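Local coordinates for peptidase, M20/M25/M40 family (PDB 4EWT), which probably hydrolyses amide bonds of N-acylated amino acids or related small substrates as a manganese-binding amidohydrolase of the M20 peptidase family, at residues Gly184-Lys189 with Leu291-Asp296; Gly238-Lys243 with Val253-Asp258; Asp295-Leu300 with Pro330-Phe335. All blocks are in the same frame, centred on the assembly; numbering follows the deposited sequence.

Contact 1. Residues Gly184-Lys189 with Leu291-Asp296; sequences GRAFFK and LEYNDD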
ATOM      1  N   GLY A 184      18.818  12.424  17.150  1.00 19.15           N
ATOM      2  CA  GLY A 184      18.008  13.621  17.261  1.00 18.77           C
ATOM      3  C   GLY A 184      16.564  13.284  16.966  1.00 18.15           C
ATOM      4  O   GLY A 184      16.252  12.188  16.500  1.00 16.61           O
ATOM      5  N   ARG A 185      15.686  14.243  17.203  1.00 18.09           N
ATOM      6  CA  ARG A 185      14.268  13.968  17.213  1.00 18.46           C
ATOM      7  C   ARG A 185      13.502  15.097  16.546  1.00 18.56           C
ATOM      8  O   ARG A 185      13.857  16.284  16.700  1.00 18.87           O
ATOM      9  CB  ARG A 185      13.803  13.781  18.655  1.00 18.93           C
ATOM     10  CG  ARG A 185      12.338  13.418  18.818  1.00 20.18           C
ATOM     11  CD  ARG A 185      12.085  12.930  20.238  1.00 23.69           C
ATOM     12  NE  ARG A 185      12.317  14.001  21.192  1.00 24.68           N
ATOM     13  CZ  ARG A 185      12.464  13.832  22.505  1.00 29.05           C
ATOM     14  NH1 ARG A 185      12.396  12.618  23.047  1.00 28.22           N
ATOM     15  NH2 ARG A 185      12.685  14.885  23.277  1.00 26.22           N
ATOM     16  N   ALA A 186      12.468  14.726  15.787  1.00 17.67           N
ATOM     17  CA  ALA A 186      11.497  15.708  15.294  1.00 18.49           C
ATOM     18  C   ALA A 186      10.087  15.171  15.497  1.00 18.15           C
ATOM     19  O   ALA A 186       9.908  13.972  15.670  1.00 17.89           O
ATOM     20  CB  ALA A 186      11.766  16.050  13.832  1.00 17.31           C
ATOM     21  N   PHE A 187       9.105  16.072  15.487  1.00 19.33           N
ATOM     22  CA  PHE A 187       7.698  15.733  15.621  1.00 20.13           C
ATOM     23  C   PHE A 187       6.894  16.376  14.502  1.00 19.35           C
ATOM     24  O   PHE A 187       7.175  17.502  14.097  1.00 20.09           O
ATOM     25  CB  PHE A 187       7.148  16.253  16.954  1.00 22.06           C
ATOM     26  CG  PHE A 187       7.819  15.658  18.147  1.00 25.61           C
ATOM     27  CD1 PHE A 187       7.670  14.298  18.439  1.00 28.40           C
ATOM     28  CD2 PHE A 187       8.613  16.443  18.975  1.00 28.23           C
ATOM     29  CE1 PHE A 187       8.296  13.737  19.551  1.00 30.04           C
ATOM     30  CE2 PHE A 187       9.247  15.895  20.094  1.00 28.42           C
ATOM     31  CZ  PHE A 187       9.085  14.548  20.386  1.00 30.66           C
ATOM     32  N   PHE A 188       5.864  15.685  14.039  1.00 18.22           N
ATOM     33  CA  PHE A 188       4.971  16.265  13.050  1.00 18.00           C
ATOM     34  C   PHE A 188       3.505  15.932  13.289  1.00 18.14           C
ATOM     35  O   PHE A 188       3.165  14.877  13.842  1.00 16.82           O
ATOM     36  CB  PHE A 188       5.399  15.885  11.616  1.00 17.81           C
ATOM     37  CG  PHE A 188       5.349  14.401  11.324  1.00 15.69           C
ATOM     38  CD1 PHE A 188       4.263  13.854  10.662  1.00 16.40           C
ATOM     39  CD2 PHE A 188       6.417  13.575  11.675  1.00 18.38           C
ATOM     40  CE1 PHE A 188       4.217  12.471  10.366  1.00 18.72           C
ATOM     41  CE2 PHE A 188       6.401  12.185  11.386  1.00 17.97           C
ATOM     42  CZ  PHE A 188       5.306  11.635  10.740  1.00 17.84           C
ATOM     43  N   LYS A 189       2.651  16.861  12.874  1.00 18.24           N
ATOM     44  CA  LYS A 189       1.216  16.628  12.816  1.00 18.92           C
ATOM     45  C   LYS A 189       0.816  16.822  11.374  1.00 18.05           C
ATOM     46  O   LYS A 189       1.268  17.764  10.723  1.00 18.48           O
ATOM     47  CB  LYS A 189       0.459  17.627  13.699  1.00 20.26           C
ATOM     48  CG  LYS A 189       0.826  17.528  15.170  1.00 23.19           C
ATOM     49  CD  LYS A 189       0.092  18.568  16.002  1.00 30.83           C
ATOM     50  CE  LYS A 189       0.394  18.392  17.497  1.00 33.05           C
ATOM     51  NZ  LYS A 189       0.347  19.703  18.220  1.00 38.99           N
ATOM     52  N   LEU A 291       0.688  20.112   7.058  1.00 20.13           N
ATOM     53  CA  LEU A 291       1.823  19.560   7.770  1.00 20.54           C
ATOM     54  C   LEU A 291       2.478  20.624   8.652  1.00 21.76           C
ATOM     55  O   LEU A 291       2.809  21.725   8.188  1.00 21.92           O
ATOM     56  CB  LEU A 291       2.835  18.995   6.779  1.00 20.10           C
ATOM     57  CG  LEU A 291       4.019  18.174   7.299  1.00 20.47           C
ATOM     58  CD1 LEU A 291       3.561  16.951   8.038  1.00 16.12           C
ATOM     59  CD2 LEU A 291       4.932  17.791   6.128  1.00 19.00           C
ATOM     60  N   GLU A 292       2.600  20.292   9.936  1.00 22.26           N
ATOM     61  CA  GLU A 292       3.374  21.070  10.895  1.00 23.98           C
ATOM     62  C   GLU A 292       4.547  20.151  11.258  1.00 22.96           C
ATOM     63  O   GLU A 292       4.346  19.046  11.740  1.00 21.74           O
ATOM     64  CB  GLU A 292       2.540  21.381  12.142  1.00 25.13           C
ATOM     65  CG  GLU A 292       1.268  22.207  11.885  1.00 30.36           C
ATOM     66  CD  GLU A 292       0.314  22.229  13.092  1.00 36.89           C
ATOM     67  OE1 GLU A 292      -0.894  21.956  12.897  1.00 39.17           O
ATOM     68  OE2 GLU A 292       0.772  22.504  14.237  1.00 39.04           O
ATOM     69  N   TYR A 293       5.763  20.597  10.987  1.00 22.69           N
ATOM     70  CA  TYR A 293       6.925  19.767  11.190  1.00 22.22           C
ATOM     71  C   TYR A 293       7.871  20.505  12.141  1.00 23.64           C
ATOM     72  O   TYR A 293       8.425  21.556  11.794  1.00 24.28           O
ATOM     73  CB  TYR A 293       7.592  19.458   9.837  1.00 21.42           C
ATOM     74  CG  TYR A 293       8.532  18.271   9.890  1.00 19.76           C
ATOM     75  CD1 TYR A 293       8.138  17.029   9.417  1.00 17.26           C
ATOM     76  CD2 TYR A 293       9.812  18.392  10.442  1.00 19.27           C
ATOM     77  CE1 TYR A 293       8.997  15.930   9.480  1.00 17.60           C
ATOM     78  CE2 TYR A 293      10.676  17.294  10.515  1.00 18.14           C
ATOM     79  CZ  TYR A 293      10.261  16.077  10.027  1.00 17.42           C
ATOM     80  OH  TYR A 293      11.111  15.001  10.080  1.00 18.41           O
ATOM     81  N   ASN A 294       8.025  19.964  13.348  1.00 23.90           N
ATOM     82  CA  ASN A 294       8.721  20.661  14.431  1.00 25.11           C
ATOM     83  C   ASN A 294       9.979  19.922  14.813  1.00 24.75           C
ATOM     84  O   ASN A 294       9.916  18.821  15.384  1.00 23.79           O
ATOM     85  CB  ASN A 294       7.818  20.789  15.668  1.00 25.86           C
ATOM     86  CG  ASN A 294       6.587  21.660  15.421  1.00 29.13           C
ATOM     87  OD1 ASN A 294       6.637  22.660  14.696  1.00 31.33           O
ATOM     88  ND2 ASN A 294       5.477  21.292  16.050  1.00 32.26           N
ATOM     89  N   ASP A 295      11.120  20.504  14.469  1.00 25.05           N
ATOM     90  CA  ASP A 295      12.399  19.971  14.915  1.00 25.60           C
ATOM     91  C   ASP A 295      12.474  19.989  16.437  1.00 25.38           C
ATOM     92  O   ASP A 295      11.892  20.852  17.109  1.00 25.88           O
ATOM     93  CB  ASP A 295      13.575  20.763  14.329  1.00 27.09           C
ATOM     94  CG  ASP A 295      14.822  19.912  14.179  1.00 30.01           C
ATOM     95  OD1 ASP A 295      14.679  18.675  14.064  1.00 33.04           O
ATOM     96  OD2 ASP A 295      15.948  20.460  14.161  1.00 35.39           O
ATOM     97  N   ASP A 296      13.206  19.035  16.976  1.00 24.61           N
ATOM     98  CA  ASP A 296      13.320  18.912  18.403  1.00 25.39           C
ATOM     99  C   ASP A 296      14.783  18.532  18.612  1.00 24.72           C
ATOM    100  O   ASP A 296      15.586  18.788  17.725  1.00 25.24           O
ATOM    101  CB  ASP A 296      12.406  17.779  18.868  1.00 25.44           C
ATOM    102  CG  ASP A 296      12.301  17.710  20.336  1.00 27.93           C
ATOM    103  OD1 ASP A 296      11.850  18.709  20.943  1.00 31.52           O
ATOM    104  OD2 ASP A 296      12.688  16.660  20.879  1.00 29.49           O
TER
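The guanidinium of R185 meets D296 OD2 at its edge and makes a cation-pi contact with Y297; the Y293 ring has the carbonyl oxygen of F187 over one face. The Y293 and F188 rings are nearly parallel (5°) but slid so far that they barely overlap; contact passes from F188 CB to Y293 CD1 at 3.7 Å. On the opposite side of the tyrosine ring, CE2 touches A186 CB at 3.7 Å. R185 grips D296 side-on: NE lies 2.7 Å from D296 OD2 and NH2 3.0 Å from the same oxygen. Both bonds lie in the guanidinium plane; NE meets OD2 on its anti side, 29° out of the carboxylate plane, while NH2 takes the syn lone pair of OD2. With CG anti to the backbone N (chi1 -171°), the D296 carboxylate is carried alongside R185 and meets F187, ring CE2 lying 3.6 Å from D296 CG. F187 with N294 and K189 with E292 form hydrogen-bonded pairs in an antiparallel sheet consistent with the dimerisation domain of M20 enzymes. D295 is salt-bridged to K267. Strand 248-261 flanks 184-189 on its other side, helix 264-285 covers the face of F188 and Y293, and F246 of the second subunit meets F187 edge-to-face.

Contact 2. Residues Gly238-Lys243 with Val253-Asp258; sequences GSFDGK and VEIEGD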
ATOM      1  N   GLY A 238       2.399   7.406  15.561  1.00 14.67           N
ATOM      2  CA  GLY A 238       1.831   6.973  16.816  1.00 15.03           C
ATOM      3  C   GLY A 238       0.361   7.301  16.991  1.00 15.65           C
ATOM      4  O   GLY A 238      -0.304   6.734  17.861  1.00 15.65           O
ATOM      5  N   SER A 239      -0.162   8.204  16.163  1.00 15.62           N
ATOM      6  CA  SER A 239      -1.565   8.605  16.290  1.00 15.73           C
ATOM      7  C   SER A 239      -2.190   8.765  14.905  1.00 15.22           C
ATOM      8  O   SER A 239      -1.741   9.583  14.102  1.00 14.42           O
ATOM      9  CB  SER A 239      -1.673   9.893  17.100  1.00 16.09           C
ATOM     10  OG  SER A 239      -3.005  10.158  17.452  1.00 17.18           O
ATOM     11  N   PHE A 240      -3.180   7.921  14.607  1.00 14.27           N
ATOM     12  CA  PHE A 240      -3.960   8.059  13.383  1.00 13.66           C
ATOM     13  C   PHE A 240      -5.378   8.313  13.899  1.00 13.87           C
ATOM     14  O   PHE A 240      -6.109   7.372  14.231  1.00 13.79           O
ATOM     15  CB  PHE A 240      -3.849   6.765  12.557  1.00 12.35           C
ATOM     16  CG  PHE A 240      -4.483   6.829  11.159  1.00 12.72           C
ATOM     17  CD1 PHE A 240      -3.730   6.545  10.039  1.00 14.19           C
ATOM     18  CD2 PHE A 240      -5.832   7.099  10.985  1.00 14.05           C
ATOM     19  CE1 PHE A 240      -4.298   6.572   8.752  1.00 15.85           C
ATOM     20  CE2 PHE A 240      -6.414   7.143   9.701  1.00 15.51           C
ATOM     21  CZ  PHE A 240      -5.646   6.874   8.591  1.00 14.79           C
ATOM     22  N   ASP A 241      -5.741   9.586  14.045  1.00 14.42           N
ATOM     23  CA  ASP A 241      -7.043   9.908  14.610  1.00 15.84           C
ATOM     24  C   ASP A 241      -8.075  10.011  13.507  1.00 15.40           C
ATOM     25  O   ASP A 241      -8.223  11.048  12.889  1.00 15.37           O
ATOM     26  CB  ASP A 241      -6.981  11.164  15.486  1.00 16.59           C
ATOM     27  CG  ASP A 241      -8.283  11.438  16.221  1.00 20.25           C
ATOM     28  OD1 ASP A 241      -9.137  10.524  16.358  1.00 23.72           O
ATOM     29  OD2 ASP A 241      -8.458  12.588  16.675  1.00 23.90           O
ATOM     30  N   GLY A 242      -8.759   8.892  13.251  1.00 15.93           N
ATOM     31  CA  GLY A 242      -9.782   8.792  12.204  1.00 15.52           C
ATOM     32  C   GLY A 242     -11.118   8.252  12.704  1.00 16.00           C
ATOM     33  O   GLY A 242     -11.893   7.679  11.930  1.00 15.35           O
ATOM     34  N   LYS A 243     -11.384   8.414  13.995  1.00 17.21           N
ATOM     35  CA  LYS A 243     -12.629   7.931  14.577  1.00 18.97           C
ATOM     36  C   LYS A 243     -13.826   8.677  13.977  1.00 20.23           C
ATOM     37  O   LYS A 243     -13.811   9.892  13.819  1.00 19.80           O
ATOM     38  CB  LYS A 243     -12.623   8.032  16.100  1.00 20.13           C
ATOM     39  CG  LYS A 243     -13.857   7.358  16.741  1.00 21.14           C
ATOM     40  CD  LYS A 243     -13.867   7.530  18.238  1.00 26.09           C
ATOM     41  CE  LYS A 243     -15.196   7.033  18.848  1.00 28.18           C
ATOM     42  NZ  LYS A 243     -15.581   5.675  18.290  1.00 30.77           N
ATOM     43  N   VAL A 253      -8.725  13.238   8.669  1.00 18.41           N
ATOM     44  CA  VAL A 253      -7.973  12.465   9.653  1.00 17.87           C
ATOM     45  C   VAL A 253      -6.787  13.291  10.179  1.00 18.57           C
ATOM     46  O   VAL A 253      -6.204  14.112   9.463  1.00 17.15           O
ATOM     47  CB  VAL A 253      -7.538  11.023   9.178  1.00 17.29           C
ATOM     48  CG1 VAL A 253      -8.727  10.211   8.614  1.00 15.32           C
ATOM     49  CG2 VAL A 253      -6.432  11.063   8.181  1.00 18.19           C
ATOM     50  N   GLU A 254      -6.454  13.144  11.437  1.00 19.28           N
ATOM     51  CA  GLU A 254      -5.272  13.751  11.995  1.00 21.21           C
ATOM     52  C   GLU A 254      -4.246  12.730  12.330  1.00 20.12           C
ATOM     53  O   GLU A 254      -4.476  11.840  13.065  1.00 19.05           O
ATOM     54  CB  GLU A 254      -5.529  14.541  13.254  1.00 23.15           C
ATOM     55  CG  GLU A 254      -6.580  15.503  13.165  1.00 29.94           C
ATOM     56  CD  GLU A 254      -6.143  16.841  12.757  1.00 36.41           C
ATOM     57  OE1 GLU A 254      -4.957  17.070  12.531  1.00 38.69           O
ATOM     58  OE2 GLU A 254      -7.027  17.669  12.633  1.00 39.85           O
ATOM     59  N   ILE A 255      -3.096  12.913  11.755  1.00 19.76           N
ATOM     60  CA  ILE A 255      -1.983  12.016  11.955  1.00 19.82           C
ATOM     61  C   ILE A 255      -0.906  12.719  12.770  1.00 20.73           C
ATOM     62  O   ILE A 255      -0.577  13.871  12.511  1.00 20.71           O
ATOM     63  CB  ILE A 255      -1.426  11.509  10.610  1.00 20.04           C
ATOM     64  CG1 ILE A 255      -2.336  10.400  10.047  1.00 18.18           C
ATOM     65  CG2 ILE A 255       0.033  11.045  10.759  1.00 20.28           C
ATOM     66  CD1 ILE A 255      -2.297  10.308   8.511  1.00 18.35           C
ATOM     67  N   GLU A 256      -0.380  12.026  13.777  1.00 20.68           N
ATOM     68  CA  GLU A 256       0.754  12.543  14.511  1.00 21.30           C
ATOM     69  C   GLU A 256       1.874  11.521  14.510  1.00 20.94           C
ATOM     70  O   GLU A 256       1.645  10.314  14.702  1.00 20.11           O
ATOM     71  CB  GLU A 256       0.365  12.922  15.936  1.00 22.74           C
ATOM     72  CG  GLU A 256      -0.582  14.112  16.026  1.00 24.30           C
ATOM     73  CD  GLU A 256      -0.924  14.476  17.459  1.00 30.87           C
ATOM     74  OE1 GLU A 256      -0.598  13.679  18.362  1.00 33.24           O
ATOM     75  OE2 GLU A 256      -1.522  15.555  17.688  1.00 32.95           O
ATOM     76  N   GLY A 257       3.092  12.006  14.291  1.00 20.69           N
ATOM     77  CA  GLY A 257       4.249  11.120  14.278  1.00 20.59           C
ATOM     78  C   GLY A 257       5.520  11.686  14.878  1.00 20.74           C
ATOM     79  O   GLY A 257       5.613  12.877  15.213  1.00 20.61           O
ATOM     80  N   ASP A 258       6.500  10.810  15.033  1.00 20.91           N
ATOM     81  CA  ASP A 258       7.809  11.246  15.456  1.00 21.99           C
ATOM     82  C   ASP A 258       8.917  10.542  14.704  1.00 20.14           C
ATOM     83  O   ASP A 258       8.736   9.463  14.132  1.00 18.67           O
ATOM     84  CB  ASP A 258       7.982  11.190  16.977  1.00 24.41           C
ATOM     85  CG  ASP A 258       8.445   9.858  17.464  1.00 29.04           C
ATOM     86  OD1 ASP A 258       7.647   8.900  17.382  1.00 35.76           O
ATOM     87  OD2 ASP A 258       9.609   9.767  17.941  1.00 35.35           O
TER
HETATM   88  O   HOH W   1      -3.687  12.177  15.887  1.00 12.45           O
HETATM   89  O   HOH W   2      -2.986  12.188  19.922  1.00 21.30           O
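F240 lays one face of its ring over I255, whose CG1 comes to 4.1 Å from F240 CD1, the two side chains running side by side in the same direction. Farther across the ring, on the same side of its plane, CE2 touches V253 CG1 at 4.0 Å, an oblique approach. F240 CG is anti to the backbone N (chi1 -173°), while I255 CG1 stands anti to its own carbonyl carbon (chi1 -78°), which brings this branch over the ring face. The same V253 methyl reaches G242 CA. Helix 208-226 packs on this apolar side through S213 and V216 against F240, and A208 and I209 against V253.

The other face carries S239, D241, E254 and E256. S239 CB and E256 CB pack at 3.8 Å, and two waters extend the polar network: one donates to both S239 OG and E254 O, the other accepts from S239 OG and donates to E256 OE1. S239 OG is also hydrogen-bonded to the backbone N of G244 of the second subunit. The carboxylates of D241 and E254 keep well apart, with OD2 of D241 6.6 Å from OE2 of E254.

In the backbone, S239 pairs with E256 and D241 with E254 in hydrogen-bonded positions, the D241 N to E254 O bond measuring 2.8 Å. E256 O receives S239 N and, weakly, G238 N at 3.1 Å, so two residues stand against one. This is a classic beta bulge in an antiparallel hairpin. Beyond it F240 and G242 pair with an antiparallel strand of the second subunit and the two F240 rings stack, a continuous intersubunit sheet consistent with the dimerisation domain of M20 family enzymes.

Contact 3. Residues Asp295-Leu300 with Pro330-Phe335; sequences DDYPAL and PPSEDF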
ATOM      1  N   ASP A 295      11.120  20.504  14.469  1.00 25.05           N
ATOM      2  CA  ASP A 295      12.399  19.971  14.915  1.00 25.60           C
ATOM      3  C   ASP A 295      12.474  19.989  16.437  1.00 25.38           C
ATOM      4  O   ASP A 295      11.892  20.852  17.109  1.00 25.88           O
ATOM      5  CB  ASP A 295      13.575  20.763  14.329  1.00 27.09           C
ATOM      6  CG  ASP A 295      14.822  19.912  14.179  1.00 30.01           C
ATOM      7  OD1 ASP A 295      14.679  18.675  14.064  1.00 33.04           O
ATOM      8  OD2 ASP A 295      15.948  20.460  14.161  1.00 35.39           O
ATOM      9  N   ASP A 296      13.206  19.035  16.976  1.00 24.61           N
ATOM     10  CA  ASP A 296      13.320  18.912  18.403  1.00 25.39           C
ATOM     11  C   ASP A 296      14.783  18.532  18.612  1.00 24.72           C
ATOM     12  O   ASP A 296      15.586  18.788  17.725  1.00 25.24           O
ATOM     13  CB  ASP A 296      12.406  17.779  18.868  1.00 25.44           C
ATOM     14  CG  ASP A 296      12.301  17.710  20.336  1.00 27.93           C
ATOM     15  OD1 ASP A 296      11.850  18.709  20.943  1.00 31.52           O
ATOM     16  OD2 ASP A 296      12.688  16.660  20.879  1.00 29.49           O
ATOM     17  N   TYR A 297      15.144  17.919  19.740  1.00 24.17           N
ATOM     18  CA  TYR A 297      16.544  17.757  20.132  1.00 23.95           C
ATOM     19  C   TYR A 297      17.412  17.368  18.931  1.00 22.91           C
ATOM     20  O   TYR A 297      17.005  16.546  18.111  1.00 21.84           O
ATOM     21  CB  TYR A 297      16.722  16.742  21.280  1.00 24.31           C
ATOM     22  CG  TYR A 297      15.974  17.038  22.580  1.00 25.05           C
ATOM     23  CD1 TYR A 297      15.350  18.270  22.805  1.00 27.13           C
ATOM     24  CD2 TYR A 297      15.913  16.084  23.599  1.00 25.09           C
ATOM     25  CE1 TYR A 297      14.672  18.533  23.999  1.00 28.78           C
ATOM     26  CE2 TYR A 297      15.234  16.332  24.795  1.00 27.49           C
ATOM     27  CZ  TYR A 297      14.618  17.556  24.992  1.00 29.82           C
ATOM     28  OH  TYR A 297      13.943  17.811  26.174  1.00 30.87           O
ATOM     29  N   PRO A 298      18.599  17.988  18.796  1.00 22.84           N
ATOM     30  CA  PRO A 298      19.519  17.514  17.756  1.00 22.24           C
ATOM     31  C   PRO A 298      20.158  16.182  18.165  1.00 21.94           C
ATOM     32  O   PRO A 298      20.104  15.806  19.344  1.00 22.05           O
ATOM     33  CB  PRO A 298      20.582  18.628  17.686  1.00 23.47           C
ATOM     34  CG  PRO A 298      20.516  19.319  19.017  1.00 23.95           C
ATOM     35  CD  PRO A 298      19.076  19.215  19.459  1.00 23.86           C
ATOM     36  N   ALA A 299      20.734  15.465  17.204  1.00 21.27           N
ATOM     37  CA  ALA A 299      21.566  14.303  17.506  1.00 21.06           C
ATOM     38  C   ALA A 299      22.752  14.694  18.390  1.00 22.25           C
ATOM     39  O   ALA A 299      23.309  15.787  18.258  1.00 22.74           O
ATOM     40  CB  ALA A 299      22.057  13.659  16.224  1.00 20.76           C
ATOM     41  N   LEU A 300      23.139  13.800  19.293  1.00 22.24           N
ATOM     42  CA  LEU A 300      24.221  14.102  20.218  1.00 22.84           C
ATOM     43  C   LEU A 300      25.544  13.742  19.561  1.00 23.26           C
ATOM     44  O   LEU A 300      25.807  12.570  19.258  1.00 22.76           O
ATOM     45  CB  LEU A 300      24.044  13.334  21.518  1.00 22.83           C
ATOM     46  CG  LEU A 300      24.662  13.924  22.780  1.00 24.12           C
ATOM     47  CD1 LEU A 300      24.165  13.095  23.952  1.00 22.97           C
ATOM     48  CD2 LEU A 300      26.176  13.945  22.728  1.00 23.67           C
ATOM     49  N   PRO A 330      19.683   4.502  21.322  1.00 36.45           N
ATOM     50  CA  PRO A 330      18.408   4.915  20.726  1.00 36.71           C
ATOM     51  C   PRO A 330      17.758   6.219  21.226  1.00 36.17           C
ATOM     52  O   PRO A 330      17.209   6.957  20.394  1.00 36.49           O
ATOM     53  CB  PRO A 330      17.488   3.698  20.963  1.00 38.32           C
ATOM     54  CG  PRO A 330      18.433   2.545  21.211  1.00 39.29           C
ATOM     55  CD  PRO A 330      19.569   3.179  21.967  1.00 38.19           C
ATOM     56  N   PRO A 331      17.794   6.507  22.546  1.00 36.14           N
ATOM     57  CA  PRO A 331      17.016   7.674  22.980  1.00 36.10           C
ATOM     58  C   PRO A 331      17.647   9.028  22.628  1.00 35.15           C
ATOM     59  O   PRO A 331      18.847   9.106  22.360  1.00 34.45           O
ATOM     60  CB  PRO A 331      16.940   7.500  24.501  1.00 36.49           C
ATOM     61  CG  PRO A 331      18.123   6.722  24.851  1.00 36.71           C
ATOM     62  CD  PRO A 331      18.422   5.820  23.689  1.00 36.36           C
ATOM     63  N   SER A 332      16.833  10.076  22.614  1.00 35.20           N
ATOM     64  CA  SER A 332      17.357  11.410  22.397  1.00 35.32           C
ATOM     65  C   SER A 332      17.694  11.988  23.766  1.00 34.97           C
ATOM     66  O   SER A 332      17.211  11.500  24.795  1.00 36.45           O
ATOM     67  CB  SER A 332      16.372  12.292  21.616  1.00 36.40           C
ATOM     68  OG  SER A 332      15.610  13.087  22.510  1.00 40.04           O
ATOM     69  N   GLU A 333      18.545  13.005  23.776  1.00 33.46           N
ATOM     70  CA  GLU A 333      19.127  13.516  24.995  1.00 32.36           C
ATOM     71  C   GLU A 333      19.404  14.996  24.759  1.00 31.75           C
ATOM     72  O   GLU A 333      20.021  15.354  23.746  1.00 31.55           O
ATOM     73  CB  GLU A 333      20.416  12.726  25.290  1.00 31.88           C
ATOM     74  CG  GLU A 333      21.367  13.328  26.299  1.00 32.85           C
ATOM     75  CD  GLU A 333      20.766  13.483  27.670  1.00 34.28           C
ATOM     76  OE1 GLU A 333      20.290  12.466  28.220  1.00 37.04           O
ATOM     77  OE2 GLU A 333      20.768  14.621  28.189  1.00 32.36           O
ATOM     78  N   ASP A 334      18.959  15.861  25.669  1.00 30.75           N
ATOM     79  CA  ASP A 334      19.157  17.294  25.442  1.00 30.50           C
ATOM     80  C   ASP A 334      20.560  17.822  25.748  1.00 29.00           C
ATOM     81  O   ASP A 334      20.877  18.971  25.440  1.00 30.04           O
ATOM     82  CB  ASP A 334      18.008  18.159  26.000  1.00 32.29           C
ATOM     83  CG  ASP A 334      18.289  18.743  27.372  1.00 33.23           C
ATOM     84  OD1 ASP A 334      19.209  18.275  28.076  1.00 32.23           O
ATOM     85  OD2 ASP A 334      17.554  19.689  27.746  1.00 35.16           O
ATOM     86  N   PHE A 335      21.409  16.958  26.294  1.00 26.79           N
ATOM     87  CA  PHE A 335      22.848  17.224  26.346  1.00 25.97           C
ATOM     88  C   PHE A 335      23.362  17.596  24.956  1.00 26.45           C
ATOM     89  O   PHE A 335      24.366  18.300  24.825  1.00 26.62           O
ATOM     90  CB  PHE A 335      23.617  16.007  26.871  1.00 24.57           C
ATOM     91  CG  PHE A 335      25.084  16.259  27.086  1.00 24.38           C
ATOM     92  CD1 PHE A 335      25.548  16.721  28.315  1.00 22.48           C
ATOM     93  CD2 PHE A 335      26.009  16.022  26.061  1.00 23.90           C
ATOM     94  CE1 PHE A 335      26.894  16.961  28.529  1.00 22.86           C
ATOM     95  CE2 PHE A 335      27.359  16.254  26.259  1.00 24.12           C
ATOM     96  CZ  PHE A 335      27.811  16.731  27.504  1.00 25.01           C
TER
HETATM   97  O   HOH W   3      20.107  13.626  21.337  1.00  8.40           O
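Y297 and L300 pack against S332, E333, D334 and F335, where two irregular segments meet beside the dinuclear manganese site of this M20 family enzyme; the E333 side chain lies about 4 Å from a manganese ion. The aromatic contact is of CH-pi type: D334 CB sits over one face of the Y297 ring, 3.6 Å from its centroid and 15° off the normal. D296 OD2 lies above the opposite face, offset toward the rim, so the ring lies between atoms of two aspartates. S332 OG approaches obliquely and comes within 3.2 Å of Y297 CD2.

Apolar contacts gather at L300. Its CD1 meets E333 CG at 3.7 Å, the two chains lying side by side, whereas CD2 reaches the edge of the F335 ring at CD2, 3.9 Å away. L300 CG, anti to its backbone N (chi1 -154°), is brought near F335, and its CD1 branch reaches E333.

Several polar contacts reach beyond the two segments. R76 forms salt bridges with D334 OD1 and E333 OE2, and Y297 OH is hydrogen-bonded to the backbone oxygen of E138. Across the contact itself a water links P298 O to E333 N. Ahead of the turn that leads into a helix, the E333 side chain supplies a capping bond: F335 N donates to E333 OE2 over 3.1 Å, through the carboxylate's anti lone pair.

In the fold
From the N terminus the chain first builds helices and most strands of the mixed sheet; then strand 179-193 supplies 184-189 to contact 1. Before that loop closes, after 101 intervening residues, at 291-296, hairpin strands 233-242 and 248-261 form contact 2 wholly inside it. Contact 3 starts from the segment that completes contact 1, with D295 and D296 in common, and closes at 330-335, 30 residues on. Contacts 1 and 2 belong to one antiparallel sheet, joined where strands 179-193 and 248-261 run side by side, and both reach the second subunit. Contact 3 ties the end of this sheet to the metal-bearing part of the chain; it touches contact 1 but not contact 2.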